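Long-range contacts in probable transcriptional regulatory protein, Rv1404 (Mycobacterium tuberculosis, PDB 2NYX), which probably binds DNA as a transcription factor of the MarR family, with a winged helix-turn-helix fold in each subunit of a dimer: residues G58-L62 with E100-A104; P46-L51 with M79-L83. The contacts are given in a common frame with arbitrary orientation. Residue numbers count along the deposited sequence, not the author numbering.

Contact 1. Residues G58-L62 with E100-A104; sequences GPINL and ELLAA
Pro59 lays its ring over the edge of the second wing strand, its CB 4.1 Å from Leu102 CD2 and its CG 3.9 Å from Ala104 CB. Gly58, with positive phi (84°) where helix 45-57 ends, turns the chain into an extended course, and residues 58-62 and 100-104 run roughly antiparallel, 139° apart end to end. Ile60 and Ala103 form a hydrogen-bonded antiparallel pair, CA to CA 5.5 Å: Ala103 N gives a hydrogen bond to Ile60 O at 2.8 Å, and Ile60 N one to Ala103 O at 3.3 Å. The same carbonyl, Ala103 O, receives a CA-H...O contact from Pro59 CA at 3.2 Å. Asn61 (chi1 73°, p) is the N-cap of helix 62-69; its OD1 is hydrogen-bonded to Thr64 OG1, while its ND2 donates to Glu100 OE2 at 3.1 Å. One water accepts from Leu62 N and donates to Leu101 O, both 2.9 Å away. Such a short strand added to the hairpin of 89-92 and 102-105 is characteristic of the winged-helix fold. Because the two direct bonds between the strands are backbone to backbone, this pairing depends mainly on main-chain geometry, with polar side chains and water extending it toward the loop that joins the two wing strands.

Contact 2. Residues P46-L51 with M79-L83; sequences PQFRTL and MVDRL
Two helical segments cross steeply here: 46-51, in helix 45-57, and 79-83, in helix 73-85, have axes that approach to 10.4 Å with a signed crossing angle of -77°. Helix 73-85 corresponds to the recognition helix of other MarR-type winged-helix domains, and helix 45-57 packs behind it, an example of how the presumed recognition helix of a helix-turn-helix packs against the body of its domain. Both backbones keep regular helical angles, and the closest CA pair is Gln47 and Met79, at 6.5 Å.

Leu83 (chi1 -69°, chi2 -179°, mt) has more of its surface covered by the other segment than any other residue here. Its CD1 lies 3.7 Å from Gln47 O, 4.1 Å from Thr50 CG2 and 3.9 Å from Leu51 CD2, and Ile89 of the wing also packs on Leu83, Thr50 and Leu51. Selenomethionine Met79 (chi1 70°, p) extends toward the start of the other segment, its SE 3.8 Å from Pro46 CB. Gln47 (chi1 -78°, m) lies against the other helix: its CG is 4.3 Å from Met79 CB and its NE2 4.0 Å from Arg82 CD, while its OE1 accepts from the backbone of Thr44. Glu41 and Asn42 of the second subunit approach Met79 and Arg82 respectively, placing the contact beside the dimer interface. The helices thus meet by van der Waals contact, mostly between apolar groups, and the polar groups of Gln47 and Thr50 take part without bonding across. The hydroxyl of Thr50 (chi1 -60°, m) is satisfied within its own helix, OG1 donating to Pro46 O at 3.0 Å, and it meets Met79 SE at 4.0 Å.

How the contacts relate
From the N terminus, after helices 16-24 and 26-39, the chain lays down 46-51 in helix 45-57, then leaves that helix directly into 58-62. Helix 62-69 and helix 73-85 follow, and at 79-83 contact 2 closes its loop, bringing the presumed recognition helix back against helix 45-57. The chain next runs out along strand 89-92, and contact 1 closes when 100-104 returns beside 58-62. The segments therefore alternate and the two closures cross, neither enclosing the other. Together they tie the helix-turn-helix and the wing to helix 45-57 and its short trailing strand. Their centres are 12 Å apart, and they meet where Leu62 CD1 lies 4.2 Å from Val80 CG2.

Contact 1. Residues G58-L62 with E100-A104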
# COMPACT_ATOMS: atom_id res chain seq x y z
N GLY B 58 16.98 -11.87 -0.62
CA GLY B 58 18.42 -11.75 -0.76
C GLY B 58 18.69 -11.11 -2.10
O GLY B 58 17.80 -10.46 -2.65
N PRO B 59 19.93 -11.24 -2.61
CA PRO B 59 20.22 -10.77 -3.95
C PRO B 59 19.54 -11.63 -4.99
O PRO B 59 19.62 -12.86 -4.92
CB PRO B 59 21.75 -10.88 -4.04
CG PRO B 59 22.20 -10.97 -2.62
CD PRO B 59 21.13 -11.77 -1.96
N ILE B 60 18.85 -10.98 -5.92
CA ILE B 60 18.16 -11.61 -7.05
C ILE B 60 18.29 -10.72 -8.28
O ILE B 60 18.54 -9.52 -8.17
CB ILE B 60 16.67 -11.82 -6.79
CG1 ILE B 60 15.99 -10.52 -6.35
CG2 ILE B 60 16.44 -12.97 -5.84
CD1 ILE B 60 14.47 -10.59 -6.25
N ASN B 61 18.10 -11.33 -9.46
CA ASN B 61 18.22 -10.60 -10.71
C ASN B 61 16.93 -9.85 -11.04
O ASN B 61 15.92 -10.03 -10.36
CB ASN B 61 18.67 -11.54 -11.85
CG ASN B 61 17.59 -12.50 -12.30
OD1 ASN B 61 16.50 -12.58 -11.72
ND2 ASN B 61 17.88 -13.22 -13.37
N LEU B 62 16.97 -9.01 -12.06
CA LEU B 62 15.81 -8.21 -12.46
C LEU B 62 14.58 -9.01 -12.85
O LEU B 62 13.47 -8.63 -12.48
CB LEU B 62 16.19 -7.21 -13.56
CG LEU B 62 16.46 -5.76 -13.15
CD1 LEU B 62 17.21 -5.62 -11.80
CD2 LEU B 62 17.22 -5.03 -14.29
N GLU B 100 23.86 -11.16 -16.48
CA GLU B 100 22.96 -10.29 -15.72
C GLU B 100 23.53 -9.96 -14.33
O GLU B 100 24.14 -10.81 -13.69
CB GLU B 100 21.51 -10.81 -15.64
CG GLU B 100 21.23 -11.87 -14.57
CD GLU B 100 21.12 -13.30 -15.12
OE1 GLU B 100 21.53 -13.54 -16.28
OE2 GLU B 100 20.61 -14.17 -14.39
N LEU B 101 23.35 -8.72 -13.91
CA LEU B 101 23.72 -8.30 -12.57
C LEU B 101 22.59 -8.57 -11.57
O LEU B 101 21.41 -8.58 -11.94
CB LEU B 101 24.12 -6.82 -12.57
CG LEU B 101 25.61 -6.46 -12.68
CD1 LEU B 101 26.40 -7.41 -13.57
CD2 LEU B 101 25.77 -5.02 -13.14
N LEU B 102 22.97 -8.82 -10.32
CA LEU B 102 22.02 -9.02 -9.24
C LEU B 102 21.73 -7.71 -8.51
O LEU B 102 22.56 -6.82 -8.51
CB LEU B 102 22.55 -10.07 -8.26
CG LEU B 102 22.04 -11.51 -8.36
CD1 LEU B 102 21.90 -11.98 -9.79
CD2 LEU B 102 22.94 -12.45 -7.58
N ALA B 103 20.55 -7.60 -7.92
CA ALA B 103 20.19 -6.45 -7.09
C ALA B 103 20.16 -6.85 -5.61
O ALA B 103 19.62 -7.89 -5.25
CB ALA B 103 18.84 -5.89 -7.51
N ALA B 104 20.72 -6.01 -4.75
CA ALA B 104 20.73 -6.30 -3.32
C ALA B 104 20.65 -5.04 -2.49
O ALA B 104 20.98 -3.95 -2.96
CB ALA B 104 21.97 -7.12 -2.93
O HOH W 1 19.31 -8.99 -13.83

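Contact 2. Residues P46-L51 with M79-L83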
# COMPACT_ATOMS: atom_id res chain seq x y z
N PRO B 46 5.67 1.13 -4.85
CA PRO B 46 6.42 0.09 -5.60
C PRO B 46 7.92 0.04 -5.22
O PRO B 46 8.48 -1.04 -5.04
CB PRO B 46 6.24 0.51 -7.06
CG PRO B 46 4.93 1.27 -7.06
CD PRO B 46 4.94 2.03 -5.77
N GLN B 47 8.54 1.21 -5.10
CA GLN B 47 9.92 1.28 -4.64
C GLN B 47 10.09 0.61 -3.28
O GLN B 47 10.99 -0.21 -3.10
CB GLN B 47 10.39 2.73 -4.61
CG GLN B 47 10.73 3.27 -5.99
CD GLN B 47 10.89 4.77 -6.04
OE1 GLN B 47 10.92 5.44 -5.00
NE2 GLN B 47 10.98 5.31 -7.25
N PHE B 48 9.23 0.93 -2.33
CA PHE B 48 9.36 0.34 -1.01
C PHE B 48 9.18 -1.18 -1.01
O PHE B 48 9.90 -1.89 -0.31
CB PHE B 48 8.45 1.00 0.03
CG PHE B 48 8.70 0.49 1.41
CD1 PHE B 48 9.85 0.87 2.11
CD2 PHE B 48 7.84 -0.43 2.00
CE1 PHE B 48 10.10 0.37 3.37
CE2 PHE B 48 8.09 -0.93 3.27
CZ PHE B 48 9.22 -0.53 3.96
N ARG B 49 8.23 -1.67 -1.79
CA ARG B 49 8.02 -3.11 -1.95
C ARG B 49 9.28 -3.82 -2.48
O ARG B 49 9.68 -4.87 -1.96
CB ARG B 49 6.79 -3.38 -2.83
CG ARG B 49 6.46 -4.85 -3.03
CD ARG B 49 6.23 -5.56 -1.70
NE ARG B 49 6.23 -7.01 -1.81
CZ ARG B 49 6.05 -7.84 -0.78
NH1 ARG B 49 5.84 -7.36 0.43
NH2 ARG B 49 6.08 -9.15 -0.96
N THR B 50 9.92 -3.22 -3.49
CA THR B 50 11.22 -3.68 -4.00
C THR B 50 12.20 -3.93 -2.86
O THR B 50 12.90 -4.95 -2.83
CB THR B 50 11.83 -2.65 -4.98
OG1 THR B 50 10.94 -2.47 -6.07
CG2 THR B 50 13.17 -3.11 -5.52
N LEU B 51 12.27 -2.99 -1.92
CA LEU B 51 13.21 -3.11 -0.80
C LEU B 51 12.85 -4.29 0.11
O LEU B 51 13.73 -5.01 0.54
CB LEU B 51 13.30 -1.81 -0.00
CG LEU B 51 13.71 -0.52 -0.71
CD1 LEU B 51 13.79 0.59 0.28
CD2 LEU B 51 15.02 -0.69 -1.42
N MSE B 79 13.06 1.59 -11.83
CA MSE B 79 12.98 1.88 -10.40
C MSE B 79 14.15 1.33 -9.58
O MSE B 79 14.47 1.86 -8.52
CB MSE B 79 11.62 1.52 -9.79
CG MSE B 79 11.30 0.04 -9.67
SE MSE B 79 9.41 -0.29 -9.08
CE MSE B 79 8.40 0.64 -10.54
N VAL B 80 14.80 0.28 -10.07
CA VAL B 80 16.04 -0.21 -9.46
C VAL B 80 17.15 0.81 -9.72
O VAL B 80 17.90 1.15 -8.80
CB VAL B 80 16.44 -1.63 -9.96
CG1 VAL B 80 17.81 -2.04 -9.43
CG2 VAL B 80 15.42 -2.64 -9.51
N ASP B 81 17.24 1.33 -10.94
CA ASP B 81 18.19 2.40 -11.26
C ASP B 81 18.08 3.58 -10.30
O ASP B 81 19.09 4.09 -9.81
CB ASP B 81 17.99 2.90 -12.70
CG ASP B 81 18.44 1.90 -13.75
OD1 ASP B 81 19.33 1.07 -13.46
OD2 ASP B 81 17.89 1.96 -14.87
N ARG B 82 16.84 4.00 -10.03
CA ARG B 82 16.57 5.11 -9.13
C ARG B 82 17.01 4.80 -7.71
O ARG B 82 17.63 5.62 -7.04
CB ARG B 82 15.07 5.46 -9.14
CG ARG B 82 14.63 6.17 -10.40
CD ARG B 82 13.21 6.72 -10.29
NE ARG B 82 12.66 6.99 -11.62
CZ ARG B 82 11.84 6.17 -12.29
NH1 ARG B 82 11.44 5.02 -11.74
NH2 ARG B 82 11.40 6.51 -13.50
N LEU B 83 16.68 3.60 -7.25
CA LEU B 83 17.03 3.18 -5.90
C LEU B 83 18.53 2.98 -5.75
O LEU B 83 19.09 3.15 -4.66
CB LEU B 83 16.24 1.93 -5.50
CG LEU B 83 14.75 2.14 -5.30
CD1 LEU B 83 14.06 0.86 -4.89
CD2 LEU B 83 14.48 3.24 -4.30